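Local coordinates for protein BIM1 (Saccharomyces cerevisiae, PDB 2QJX) that binds microtubules, including their plus ends, and is represented here by its calponin homology domain, at residues S74-H79 with K83-D88; A37-I42 with L99-W104; D49-R54 with Y69-S74; F57-T60 with E64-T67. All coordinates share one frame; numbering follows the deposited sequence.

Contact 1 (S74-H79 with K83-D88); sequences SCFSRH and KTVYVD
Lys83, whose CB approaches Phe76 CE1 at 3.9 Å, curls its amino group back onto the residue that follows: its NZ donates to the carbonyl O of Thr84 at 2.8 Å and, more weakly, to Thr84 OG1 at 3.2 Å. The shorter bond meets the carbonyl at a C=O...N angle of 134°, tilted out of the carbonyl plane, and bends at chi2 and chi4 fold the chain into this position. The same lysine makes a cation-pi contact with Trp104 of helix 95-112.

No hydrogen bond crosses between 74-79 and 83-88; the Phe76 ring carries the junction. With CG anti to the carbonyl carbon (chi1 -82°), the ring reaches from the last turn of helix 62-78 to the loop that leads into helix 87-90, packing the two together within the calponin homology domain. Val85 CG2 lies over one face, 3.8 Å from the centroid and 26° off the normal, while Lys83 O sits at the edge, 3.5 Å from Phe76 CD1. Phe101 meets both Phe76 and Val85, tying the pair into the helical core.

Replacing Phe76 by an alanine would probably leave Val85 CG2 without the ring face it rests on and open a gap beside Phe101.

The chemistry therefore divides in two: the lysine ammonium is met by Thr84 and the Trp104 ring, neither in 74-79, and cohesion between the segments rests on dispersion and a CH-pi contact.

Contact 2 (A37-I42 with L99-W104); sequences AAYCQI and LEFLQW
Phe101 turns the CD2-CE2 edge of its ring into the face of Tyr39, an edge-to-face pair with planes at 72° and centroids 4.8 Å apart. The evidence for a centred approach is that Phe101 CD2 stands 3.4 Å above the plane of the Tyr39 ring, over its middle; its closest single neighbour is Tyr39 CE1 at 3.5 Å. Different first torsions bring the rings together. Tyr39 has CG anti to its carbonyl carbon, whereas in Phe101 CG lies anti to the backbone N (chi1 -165°), and the two side chains run obliquely to one another.

Leu102 adds a looser contact: its CD1 comes to the edge of the tyrosine ring, 4.3 Å from Tyr39 CE2, and to Ile42 CD1 at 3.9 Å, leucine and isoleucine crossing at about a right angle. The phenol is not left bare in this apolar setting, because Tyr39 OH is hydrogen-bonded to Asn98 OD1.

The short helical segments run nearly parallel (11°) with axes 11.3 Å apart, a spacing bridged by these large side chains in the buried centre of the calponin homology domain. Helix 62-78 borders the pair through Tyr69 and Leu72, and helix 12-23 meets it through Leu19 on Ile42 and Leu15 on Leu99.

Contact 3 (D49-R54 with Y69-S74); sequences DLPMNR and YKILQS
Ile71 is the one helical side chain that meets three residues of 49-54, and its two branches divide the contact. The CG2 branch sits among side chains: it lies 3.7 Å from Pro51 CG and 3.8 Å from Leu50 CD1, with the proline ring and the isoleucine sliding past each other in opposite directions and the leucine crossing at a slant. CG2 is placed there because it stands anti to the backbone N, CG1 taking the position anti to the carbonyl carbon (chi1 -74°).

The loop that receives it turns sharply. Pro51 is the centre of an inverse gamma turn, and a short 3-10 segment follows at 52-54, closed by Arg54 N bonding Pro51 O at 2.9 Å; this is the link leaving helix 37-47 of the calponin homology fold, laid against helix 62-78.

Toward solvent the side-chain partners thin out. Ile71 CD1 has one short approach, to the backbone at Arg54 O, 3.6 Å away, while Arg54 CB is farther from that methyl, at 4.3 Å. The exposed Arg54 guanidinium folds back over its own loop, one face centred on Pro51 CB, which stands 3.4 Å above its plane. On the helix's exposed flank, Lys70 O accepts from Ser74 OG at 3.0 Å and from Ser74 N, the two donors arriving from opposite faces of the carbonyl plane.

Contact 4 (F57-T60 with E64-T67); sequences FNAT and EFQT
Ala59 points its CB into the angle between Glu64 and Phe65, and the two side chains receive the methyl differently. The phenylalanine presents its edge: Ala59 CB lies near the ring plane, 3.6 Å from Phe65 CE1, while CZ of that ring passes 3.8 Å from Thr60 O. The torsion that sets CG of Phe65 anti to its carbonyl carbon (chi1 -54°) carries the ring back toward the loop.

Glu64 lies alongside, its CB 3.8 Å from Ala59 CB and its chain extended beyond CG, which brings the carboxylate past the methyl to the backbone of Thr60. Direct approach stops short of a bond; instead, a water donates to Glu64 OE1 at 2.6 Å and accepts, weakly, from Thr60 N. The same OE1 also takes a weak hydrogen bond from Ala61 N.

With a serine in place of Phe65, the Ala59 methyl would probably lose its aromatic neighbour and a gap would open toward Thr35, which the ring also touches.

Loop and helix here form the entry to helix 62-78 in the calponin homology domain. Glu64 reaches back to the residue before the helix, as the glutamate of a capping box does, although Ala61 has no side-chain acceptor for the return bond.

Overall arrangement
From the N-terminal side, contact 2 opens first, at 37-42 on helix 37-47, and closes last, when 99-104 on helix 95-112 returns to it; the other three nest inside this loop. Contact 3 folds the linker at 49-54 onto helix 62-78, and contact 4, nested within it, joins the end of the same linker to the start of that helix. Contact 1 follows contact 3 in series, sharing Ser74, and brings 83-88 back to the helix's C-terminal end. Helix 62-78 thus serves contacts 1, 3 and 4. Asp49 links contact 3 to contact 1 through a salt bridge with Arg78, and Phe76 packs on Trp104, joining contact 1 to contact 2.

Contact 1 (S74-H79 with K83-D88)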
loop_
_atom_site.group_PDB
_atom_site.type_symbol
_atom_site.label_atom_id
_atom_site.label_comp_id
_atom_site.label_asym_id
_atom_site.label_seq_id
_atom_site.Cartn_x
_atom_site.Cartn_y
_atom_site.Cartn_z
ATOM N N SER A 74 8.125 -8.903 -1.590
ATOM C CA SER A 74 8.705 -9.383 -2.839
ATOM C C SER A 74 8.984 -8.224 -3.781
ATOM O O SER A 74 9.974 -8.236 -4.514
ATOM C CB SER A 74 7.767 -10.386 -3.509
ATOM O OG SER A 74 7.774 -11.601 -2.785
ATOM N N CYS A 75 8.105 -7.226 -3.765
ATOM C CA CYS A 75 8.287 -6.043 -4.597
ATOM C C CYS A 75 9.546 -5.304 -4.150
ATOM O O CYS A 75 10.374 -4.915 -4.979
ATOM C CB CYS A 75 7.075 -5.115 -4.481
ATOM S SG CYS A 75 7.241 -3.562 -5.385
ATOM N N PHE A 76 9.696 -5.103 -2.841
ATOM C CA PHE A 76 10.881 -4.417 -2.329
ATOM C C PHE A 76 12.157 -5.151 -2.736
ATOM O O PHE A 76 13.144 -4.533 -3.150
ATOM C CB PHE A 76 10.836 -4.314 -0.796
ATOM C CG PHE A 76 10.012 -3.166 -0.278
ATOM C CD1 PHE A 76 10.542 -2.294 0.669
ATOM C CD2 PHE A 76 8.703 -2.972 -0.703
ATOM C CE1 PHE A 76 9.780 -1.245 1.187
ATOM C CE2 PHE A 76 7.931 -1.928 -0.192
ATOM C CZ PHE A 76 8.469 -1.062 0.754
ATOM N N SER A 77 12.136 -6.470 -2.603
ATOM C CA SER A 77 13.288 -7.295 -2.945
ATOM C C SER A 77 13.595 -7.241 -4.441
ATOM O O SER A 77 14.744 -7.042 -4.844
ATOM C CB SER A 77 13.030 -8.741 -2.515
ATOM O OG SER A 77 14.081 -9.599 -2.925
ATOM N N ARG A 78 12.561 -7.410 -5.258
ATOM C CA ARG A 78 12.719 -7.390 -6.709
ATOM C C ARG A 78 13.364 -6.094 -7.199
ATOM O O ARG A 78 14.244 -6.115 -8.065
ATOM C CB ARG A 78 11.353 -7.583 -7.383
ATOM C CG ARG A 78 11.385 -7.494 -8.909
ATOM C CD ARG A 78 10.070 -7.963 -9.572
ATOM N NE ARG A 78 8.901 -7.157 -9.211
ATOM C CZ ARG A 78 8.063 -7.447 -8.217
ATOM N NH1 ARG A 78 8.253 -8.529 -7.475
ATOM N NH2 ARG A 78 7.023 -6.658 -7.969
ATOM N N HIS A 79 12.935 -4.970 -6.633
ATOM C CA HIS A 79 13.453 -3.667 -7.034
ATOM C C HIS A 79 14.634 -3.142 -6.232
ATOM O O HIS A 79 15.081 -2.013 -6.451
ATOM C CB HIS A 79 12.328 -2.637 -7.007
ATOM C CG HIS A 79 11.263 -2.895 -8.025
ATOM N ND1 HIS A 79 11.512 -2.877 -9.380
ATOM C CD2 HIS A 79 9.954 -3.209 -7.886
ATOM C CE1 HIS A 79 10.402 -3.172 -10.032
ATOM N NE2 HIS A 79 9.443 -3.378 -9.149
ATOM N N LYS A 83 14.540 -0.074 2.234
ATOM C CA LYS A 83 13.641 0.291 3.333
ATOM C C LYS A 83 13.107 -0.938 4.059
ATOM O O LYS A 83 12.740 -1.922 3.421
ATOM C CB LYS A 83 12.453 1.092 2.794
ATOM C CG LYS A 83 11.341 1.334 3.820
ATOM C CD LYS A 83 11.701 2.457 4.783
ATOM C CE LYS A 83 10.618 2.662 5.839
ATOM N NZ LYS A 83 10.623 1.582 6.871
ATOM N N THR A 84 13.053 -0.873 5.390
ATOM C CA THR A 84 12.560 -1.987 6.195
ATOM C C THR A 84 11.034 -2.075 6.196
ATOM O O THR A 84 10.339 -1.065 6.067
ATOM C CB THR A 84 13.017 -1.877 7.672
ATOM O OG1 THR A 84 12.542 -0.643 8.229
ATOM C CG2 THR A 84 14.534 -1.939 7.775
ATOM N N VAL A 85 10.526 -3.295 6.345
ATOM C CA VAL A 85 9.092 -3.545 6.387
ATOM C C VAL A 85 8.824 -4.546 7.508
ATOM O O VAL A 85 9.015 -5.748 7.334
ATOM C CB VAL A 85 8.581 -4.150 5.060
ATOM C CG1 VAL A 85 7.066 -4.239 5.084
ATOM C CG2 VAL A 85 9.052 -3.311 3.886
ATOM N N TYR A 86 8.385 -4.049 8.658
ATOM C CA TYR A 86 8.110 -4.915 9.800
ATOM C C TYR A 86 6.654 -5.359 9.779
ATOM O O TYR A 86 5.800 -4.760 10.428
ATOM C CB TYR A 86 8.409 -4.172 11.101
ATOM C CG TYR A 86 9.744 -3.460 11.102
ATOM C CD1 TYR A 86 10.936 -4.157 10.893
ATOM C CD2 TYR A 86 9.815 -2.090 11.329
ATOM C CE1 TYR A 86 12.169 -3.499 10.914
ATOM C CE2 TYR A 86 11.041 -1.423 11.355
ATOM C CZ TYR A 86 12.212 -2.131 11.149
ATOM O OH TYR A 86 13.419 -1.465 11.196
ATOM N N VAL A 87 6.384 -6.416 9.024
ATOM C CA VAL A 87 5.033 -6.949 8.884
ATOM C C VAL A 87 4.358 -7.180 10.229
ATOM O O VAL A 87 3.217 -6.776 10.436
ATOM C CB VAL A 87 5.053 -8.274 8.100
ATOM C CG1 VAL A 87 3.644 -8.825 7.962
ATOM C CG2 VAL A 87 5.678 -8.048 6.729
ATOM N N ASP A 88 5.075 -7.830 11.139
ATOM C CA ASP A 88 4.560 -8.128 12.470
ATOM C C ASP A 88 3.954 -6.918 13.175
ATOM O O ASP A 88 2.982 -7.053 13.920
ATOM C CB ASP A 88 5.680 -8.741 13.319
ATOM C CG ASP A 88 7.054 -8.228 12.923
ATOM O OD1 ASP A 88 7.344 -7.038 13.165
ATOM O OD2 ASP A 88 7.844 -9.014 12.356
#

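Contact 2 (A37-I42 with L99-W104)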
loop_
_atom_site.group_PDB
_atom_site.type_symbol
_atom_site.label_atom_id
_atom_site.label_comp_id
_atom_site.label_asym_id
_atom_site.label_seq_id
_atom_site.Cartn_x
_atom_site.Cartn_y
_atom_site.Cartn_z
ATOM N N ALA A 37 -2.999 -4.026 1.609
ATOM C CA ALA A 37 -3.491 -3.888 0.241
ATOM C C ALA A 37 -3.120 -2.535 -0.387
ATOM O O ALA A 37 -2.589 -2.481 -1.503
ATOM C CB ALA A 37 -5.003 -4.092 0.217
ATOM N N ALA A 38 -3.400 -1.447 0.322
ATOM C CA ALA A 38 -3.084 -0.114 -0.186
ATOM C C ALA A 38 -1.583 0.049 -0.418
ATOM O O ALA A 38 -1.167 0.647 -1.411
ATOM C CB ALA A 38 -3.588 0.958 0.787
ATOM N N TYR A 39 -0.769 -0.473 0.499
ATOM C CA TYR A 39 0.684 -0.378 0.360
ATOM C C TYR A 39 1.119 -1.014 -0.957
ATOM O O TYR A 39 1.939 -0.456 -1.693
ATOM C CB TYR A 39 1.378 -1.093 1.525
ATOM C CG TYR A 39 1.121 -0.476 2.883
ATOM C CD1 TYR A 39 1.251 -1.236 4.045
ATOM C CD2 TYR A 39 0.748 0.864 3.009
ATOM C CE1 TYR A 39 1.007 -0.681 5.300
ATOM C CE2 TYR A 39 0.508 1.431 4.260
ATOM C CZ TYR A 39 0.636 0.652 5.400
ATOM O OH TYR A 39 0.380 1.202 6.637
ATOM N N CYS A 40 0.574 -2.192 -1.246
ATOM C CA CYS A 40 0.900 -2.889 -2.482
ATOM C C CYS A 40 0.557 -2.033 -3.688
ATOM O O CYS A 40 1.363 -1.907 -4.606
ATOM C CB CYS A 40 0.120 -4.204 -2.596
ATOM S SG CYS A 40 0.758 -5.551 -1.588
ATOM N N GLN A 41 -0.643 -1.459 -3.700
ATOM C CA GLN A 41 -1.034 -0.657 -4.850
ATOM C C GLN A 41 -0.274 0.650 -4.988
ATOM O O GLN A 41 -0.132 1.165 -6.097
ATOM C CB GLN A 41 -2.541 -0.395 -4.877
ATOM C CG GLN A 41 -2.950 0.335 -6.157
ATOM C CD GLN A 41 -4.385 0.116 -6.551
ATOM O OE1 GLN A 41 -5.275 0.066 -5.702
ATOM N NE2 GLN A 41 -4.629 0.005 -7.852
ATOM N N ILE A 42 0.208 1.210 -3.883
ATOM C CA ILE A 42 0.993 2.433 -4.006
ATOM C C ILE A 42 2.245 2.032 -4.785
ATOM O O ILE A 42 2.686 2.740 -5.694
ATOM C CB ILE A 42 1.413 3.002 -2.639
ATOM C CG1 ILE A 42 0.190 3.575 -1.922
ATOM C CG2 ILE A 42 2.457 4.099 -2.828
ATOM C CD1 ILE A 42 0.507 4.183 -0.577
ATOM N N LEU A 99 1.091 4.587 10.371
ATOM C CA LEU A 99 1.227 6.005 10.079
ATOM C C LEU A 99 2.629 6.242 9.524
ATOM O O LEU A 99 2.805 6.882 8.483
ATOM C CB LEU A 99 1.043 6.841 11.350
ATOM C CG LEU A 99 1.312 8.338 11.143
ATOM C CD1 LEU A 99 0.197 8.948 10.301
ATOM C CD2 LEU A 99 1.404 9.042 12.484
ATOM N N GLU A 100 3.625 5.714 10.228
ATOM C CA GLU A 100 5.021 5.873 9.830
ATOM C C GLU A 100 5.345 5.242 8.481
ATOM O O GLU A 100 6.080 5.820 7.684
ATOM C CB GLU A 100 5.947 5.286 10.902
ATOM C CG GLU A 100 5.983 6.095 12.191
ATOM C CD GLU A 100 6.850 5.455 13.264
ATOM O OE1 GLU A 100 7.946 4.955 12.930
ATOM O OE2 GLU A 100 6.440 5.464 14.444
ATOM N N PHE A 101 4.799 4.060 8.221
ATOM C CA PHE A 101 5.071 3.392 6.953
ATOM C C PHE A 101 4.423 4.160 5.802
ATOM O O PHE A 101 5.027 4.321 4.739
ATOM C CB PHE A 101 4.557 1.947 6.993
ATOM C CG PHE A 101 5.100 1.084 5.891
ATOM C CD1 PHE A 101 6.461 0.804 5.816
ATOM C CD2 PHE A 101 4.255 0.565 4.916
ATOM C CE1 PHE A 101 6.976 0.020 4.785
ATOM C CE2 PHE A 101 4.760 -0.220 3.879
ATOM C CZ PHE A 101 6.126 -0.493 3.816
ATOM N N LEU A 102 3.200 4.637 6.009
ATOM C CA LEU A 102 2.509 5.392 4.970
ATOM C C LEU A 102 3.247 6.699 4.689
ATOM O O LEU A 102 3.317 7.147 3.541
ATOM C CB LEU A 102 1.066 5.688 5.383
ATOM C CG LEU A 102 0.206 6.401 4.338
ATOM C CD1 LEU A 102 0.130 5.561 3.062
ATOM C CD2 LEU A 102 -1.187 6.647 4.900
ATOM N N GLN A 103 3.799 7.316 5.734
ATOM C CA GLN A 103 4.542 8.558 5.545
ATOM C C GLN A 103 5.727 8.288 4.629
ATOM O O GLN A 103 5.978 9.052 3.701
ATOM C CB GLN A 103 5.041 9.118 6.880
ATOM C CG GLN A 103 3.929 9.521 7.837
ATOM C CD GLN A 103 4.460 10.038 9.163
ATOM O OE1 GLN A 103 5.373 9.456 9.747
ATOM N NE2 GLN A 103 3.877 11.126 9.651
ATOM N N TRP A 104 6.452 7.202 4.881
ATOM C CA TRP A 104 7.598 6.877 4.037
ATOM C C TRP A 104 7.158 6.542 2.612
ATOM O O TRP A 104 7.800 6.952 1.642
ATOM C CB TRP A 104 8.385 5.692 4.594
ATOM C CG TRP A 104 9.526 5.295 3.690
ATOM C CD1 TRP A 104 10.785 5.828 3.670
ATOM C CD2 TRP A 104 9.483 4.330 2.627
ATOM N NE1 TRP A 104 11.528 5.257 2.663
ATOM C CE2 TRP A 104 10.753 4.336 2.006
ATOM C CE3 TRP A 104 8.494 3.465 2.140
ATOM C CZ2 TRP A 104 11.061 3.506 0.918
ATOM C CZ3 TRP A 104 8.802 2.639 1.055
ATOM C CH2 TRP A 104 10.076 2.668 0.459
#

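Contact 3 (D49-R54 with Y69-S74)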
loop_
_atom_site.group_PDB
_atom_site.type_symbol
_atom_site.label_atom_id
_atom_site.label_comp_id
_atom_site.label_asym_id
_atom_site.label_seq_id
_atom_site.Cartn_x
_atom_site.Cartn_y
_atom_site.Cartn_z
ATOM N N ASP A 49 4.393 -3.473 -11.674
ATOM C CA ASP A 49 4.635 -4.892 -11.913
ATOM C C ASP A 49 4.184 -5.767 -10.745
ATOM O O ASP A 49 4.639 -6.896 -10.592
ATOM C CB ASP A 49 6.119 -5.147 -12.238
ATOM C CG ASP A 49 7.042 -4.913 -11.053
ATOM O OD1 ASP A 49 6.588 -4.399 -10.011
ATOM O OD2 ASP A 49 8.239 -5.251 -11.172
ATOM N N LEU A 50 3.279 -5.230 -9.929
ATOM C CA LEU A 50 2.731 -5.951 -8.788
ATOM C C LEU A 50 1.629 -6.894 -9.269
ATOM O O LEU A 50 0.902 -6.579 -10.210
ATOM C CB LEU A 50 2.134 -4.972 -7.773
ATOM C CG LEU A 50 3.036 -4.199 -6.810
ATOM C CD1 LEU A 50 3.498 -5.145 -5.714
ATOM C CD2 LEU A 50 4.218 -3.575 -7.551
ATOM N N PRO A 51 1.506 -8.070 -8.638
ATOM C CA PRO A 51 0.479 -9.054 -9.002
ATOM C C PRO A 51 -0.838 -8.628 -8.356
ATOM O O PRO A 51 -1.327 -9.259 -7.421
ATOM C CB PRO A 51 1.030 -10.345 -8.422
ATOM C CG PRO A 51 1.744 -9.877 -7.197
ATOM C CD PRO A 51 2.469 -8.646 -7.681
HETATM N N MSE A 52 -1.400 -7.539 -8.867
HETATM C CA MSE A 52 -2.630 -6.987 -8.327
HETATM C C MSE A 52 -3.787 -7.968 -8.199
HETATM O O MSE A 52 -4.534 -7.901 -7.228
HETATM C CB MSE A 52 -3.059 -5.767 -9.146
HETATM C CG MSE A 52 -2.119 -4.564 -8.994
HETATM SE SE MSE A 52 -1.902 -3.932 -7.152
HETATM C CE MSE A 52 -3.721 -3.342 -6.838
ATOM N N ASN A 53 -3.932 -8.882 -9.158
ATOM C CA ASN A 53 -5.024 -9.846 -9.093
ATOM C C ASN A 53 -4.920 -10.723 -7.854
ATOM O O ASN A 53 -5.916 -11.271 -7.383
ATOM C CB ASN A 53 -5.024 -10.776 -10.312
ATOM C CG ASN A 53 -5.235 -10.049 -11.617
ATOM O OD1 ASN A 53 -5.740 -8.929 -11.654
ATOM N ND2 ASN A 53 -4.867 -10.703 -12.712
ATOM N N ARG A 54 -3.707 -10.859 -7.325
ATOM C CA ARG A 54 -3.488 -11.721 -6.169
ATOM C C ARG A 54 -3.445 -10.988 -4.835
ATOM O O ARG A 54 -3.368 -11.606 -3.764
ATOM C CB ARG A 54 -2.218 -12.549 -6.405
ATOM C CG ARG A 54 -2.400 -13.578 -7.525
ATOM C CD ARG A 54 -1.077 -14.163 -7.993
ATOM N NE ARG A 54 -0.663 -13.590 -9.271
ATOM C CZ ARG A 54 0.604 -13.461 -9.659
ATOM N NH1 ARG A 54 1.586 -13.866 -8.867
ATOM N NH2 ARG A 54 0.888 -12.915 -10.833
ATOM N N TYR A 69 1.373 -8.679 2.437
ATOM C CA TYR A 69 2.703 -8.299 2.879
ATOM C C TYR A 69 3.813 -9.099 2.200
ATOM O O TYR A 69 4.902 -8.579 1.966
ATOM C CB TYR A 69 2.802 -8.396 4.403
ATOM C CG TYR A 69 2.155 -7.216 5.082
ATOM C CD1 TYR A 69 0.933 -7.339 5.745
ATOM C CD2 TYR A 69 2.739 -5.953 5.006
ATOM C CE1 TYR A 69 0.310 -6.228 6.308
ATOM C CE2 TYR A 69 2.125 -4.839 5.564
ATOM C CZ TYR A 69 0.913 -4.981 6.210
ATOM O OH TYR A 69 0.304 -3.868 6.740
ATOM N N LYS A 70 3.552 -10.355 1.864
ATOM C CA LYS A 70 4.575 -11.134 1.184
ATOM C C LYS A 70 4.740 -10.588 -0.237
ATOM O O LYS A 70 5.845 -10.566 -0.784
ATOM C CB LYS A 70 4.201 -12.619 1.195
ATOM C CG LYS A 70 4.350 -13.204 2.597
ATOM C CD LYS A 70 4.106 -14.700 2.676
ATOM C CE LYS A 70 4.392 -15.197 4.095
ATOM N NZ LYS A 70 4.007 -16.620 4.307
ATOM N N ILE A 71 3.641 -10.121 -0.818
ATOM C CA ILE A 71 3.675 -9.529 -2.154
ATOM C C ILE A 71 4.437 -8.209 -2.067
ATOM O O ILE A 71 5.245 -7.897 -2.942
ATOM C CB ILE A 71 2.243 -9.267 -2.689
ATOM C CG1 ILE A 71 1.588 -10.595 -3.088
ATOM C CG2 ILE A 71 2.290 -8.313 -3.893
ATOM C CD1 ILE A 71 0.082 -10.498 -3.384
ATOM N N LEU A 72 4.182 -7.438 -1.008
ATOM C CA LEU A 72 4.864 -6.157 -0.815
ATOM C C LEU A 72 6.357 -6.390 -0.600
ATOM O O LEU A 72 7.200 -5.703 -1.183
ATOM C CB LEU A 72 4.286 -5.417 0.400
ATOM C CG LEU A 72 4.812 -3.999 0.643
ATOM C CD1 LEU A 72 4.294 -3.081 -0.449
ATOM C CD2 LEU A 72 4.353 -3.489 2.013
ATOM N N GLN A 73 6.689 -7.365 0.240
ATOM C CA GLN A 73 8.088 -7.663 0.500
ATOM C C GLN A 73 8.805 -8.108 -0.766
ATOM O O GLN A 73 9.954 -7.732 -0.992
ATOM C CB GLN A 73 8.211 -8.730 1.592
ATOM C CG GLN A 73 8.077 -8.156 2.997
ATOM C CD GLN A 73 8.073 -9.219 4.076
ATOM O OE1 GLN A 73 8.734 -9.076 5.106
ATOM N NE2 GLN A 73 7.314 -10.286 3.854
ATOM N N SER A 74 8.125 -8.903 -1.590
ATOM C CA SER A 74 8.705 -9.383 -2.839
ATOM C C SER A 74 8.984 -8.224 -3.781
ATOM O O SER A 74 9.974 -8.236 -4.514
ATOM C CB SER A 74 7.767 -10.386 -3.509
ATOM O OG SER A 74 7.774 -11.601 -2.785
#

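Contact 4 (F57-T60 with E64-T67)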
loop_
_atom_site.group_PDB
_atom_site.type_symbol
_atom_site.label_atom_id
_atom_site.label_comp_id
_atom_site.label_asym_id
_atom_site.label_seq_id
_atom_site.Cartn_x
_atom_site.Cartn_y
_atom_site.Cartn_z
ATOM N N PHE A 57 -7.341 -7.131 -1.938
ATOM C CA PHE A 57 -7.640 -5.731 -1.727
ATOM C C PHE A 57 -8.672 -5.414 -0.666
ATOM O O PHE A 57 -8.490 -4.481 0.118
ATOM C CB PHE A 57 -8.046 -5.070 -3.044
ATOM C CG PHE A 57 -7.644 -3.641 -3.119
ATOM C CD1 PHE A 57 -6.313 -3.299 -3.340
ATOM C CD2 PHE A 57 -8.566 -2.634 -2.864
ATOM C CE1 PHE A 57 -5.900 -1.980 -3.298
ATOM C CE2 PHE A 57 -8.163 -1.302 -2.818
ATOM C CZ PHE A 57 -6.825 -0.974 -3.035
ATOM N N ASN A 58 -9.755 -6.180 -0.635
ATOM C CA ASN A 58 -10.805 -5.963 0.344
ATOM C C ASN A 58 -10.822 -7.116 1.342
ATOM O O ASN A 58 -11.837 -7.774 1.532
ATOM C CB ASN A 58 -12.151 -5.835 -0.376
ATOM C CG ASN A 58 -12.193 -4.635 -1.305
ATOM O OD1 ASN A 58 -12.179 -3.488 -0.855
ATOM N ND2 ASN A 58 -12.227 -4.892 -2.611
ATOM N N ALA A 59 -9.675 -7.342 1.978
ATOM C CA ALA A 59 -9.507 -8.420 2.951
ATOM C C ALA A 59 -10.013 -8.079 4.350
ATOM O O ALA A 59 -10.026 -6.917 4.755
ATOM C CB ALA A 59 -8.030 -8.820 3.021
ATOM N N THR A 60 -10.415 -9.113 5.085
ATOM C CA THR A 60 -10.921 -8.974 6.445
ATOM C C THR A 60 -10.228 -9.954 7.401
ATOM O O THR A 60 -10.230 -9.748 8.615
ATOM C CB THR A 60 -12.466 -9.198 6.483
ATOM O OG1 THR A 60 -13.132 -7.977 6.137
ATOM C CG2 THR A 60 -12.930 -9.645 7.861
ATOM N N GLU A 64 -5.019 -13.308 5.087
ATOM C CA GLU A 64 -5.046 -12.663 3.782
ATOM C C GLU A 64 -4.111 -11.453 3.792
ATOM O O GLU A 64 -3.474 -11.158 2.781
ATOM C CB GLU A 64 -6.476 -12.230 3.421
ATOM C CG GLU A 64 -7.432 -13.406 3.225
ATOM C CD GLU A 64 -8.846 -12.969 2.891
ATOM O OE1 GLU A 64 -9.432 -12.198 3.677
ATOM O OE2 GLU A 64 -9.368 -13.399 1.839
ATOM N N PHE A 65 -4.022 -10.756 4.927
ATOM C CA PHE A 65 -3.128 -9.601 5.028
ATOM C C PHE A 65 -1.702 -10.102 4.839
ATOM O O PHE A 65 -0.860 -9.425 4.238
ATOM C CB PHE A 65 -3.186 -8.930 6.410
ATOM C CG PHE A 65 -4.566 -8.532 6.862
ATOM C CD1 PHE A 65 -5.634 -8.470 5.972
ATOM C CD2 PHE A 65 -4.784 -8.193 8.196
ATOM C CE1 PHE A 65 -6.902 -8.078 6.403
ATOM C CE2 PHE A 65 -6.043 -7.800 8.639
ATOM C CZ PHE A 65 -7.108 -7.744 7.741
ATOM N N GLN A 66 -1.435 -11.288 5.379
ATOM C CA GLN A 66 -0.109 -11.889 5.294
ATOM C C GLN A 66 0.338 -12.028 3.845
ATOM O O GLN A 66 1.510 -11.802 3.528
ATOM C CB GLN A 66 -0.095 -13.262 5.969
ATOM C CG GLN A 66 1.291 -13.696 6.429
ATOM C CD GLN A 66 1.776 -12.920 7.646
ATOM O OE1 GLN A 66 1.133 -12.928 8.698
ATOM N NE2 GLN A 66 2.914 -12.251 7.510
ATOM N N THR A 67 -0.596 -12.408 2.976
ATOM C CA THR A 67 -0.321 -12.568 1.553
ATOM C C THR A 67 0.027 -11.218 0.939
ATOM O O THR A 67 0.931 -11.118 0.106
ATOM C CB THR A 67 -1.542 -13.155 0.811
ATOM O OG1 THR A 67 -1.683 -14.537 1.153
ATOM C CG2 THR A 67 -1.376 -13.025 -0.700
HETATM O O HOH W 1 -11.728 -11.108 4.087
#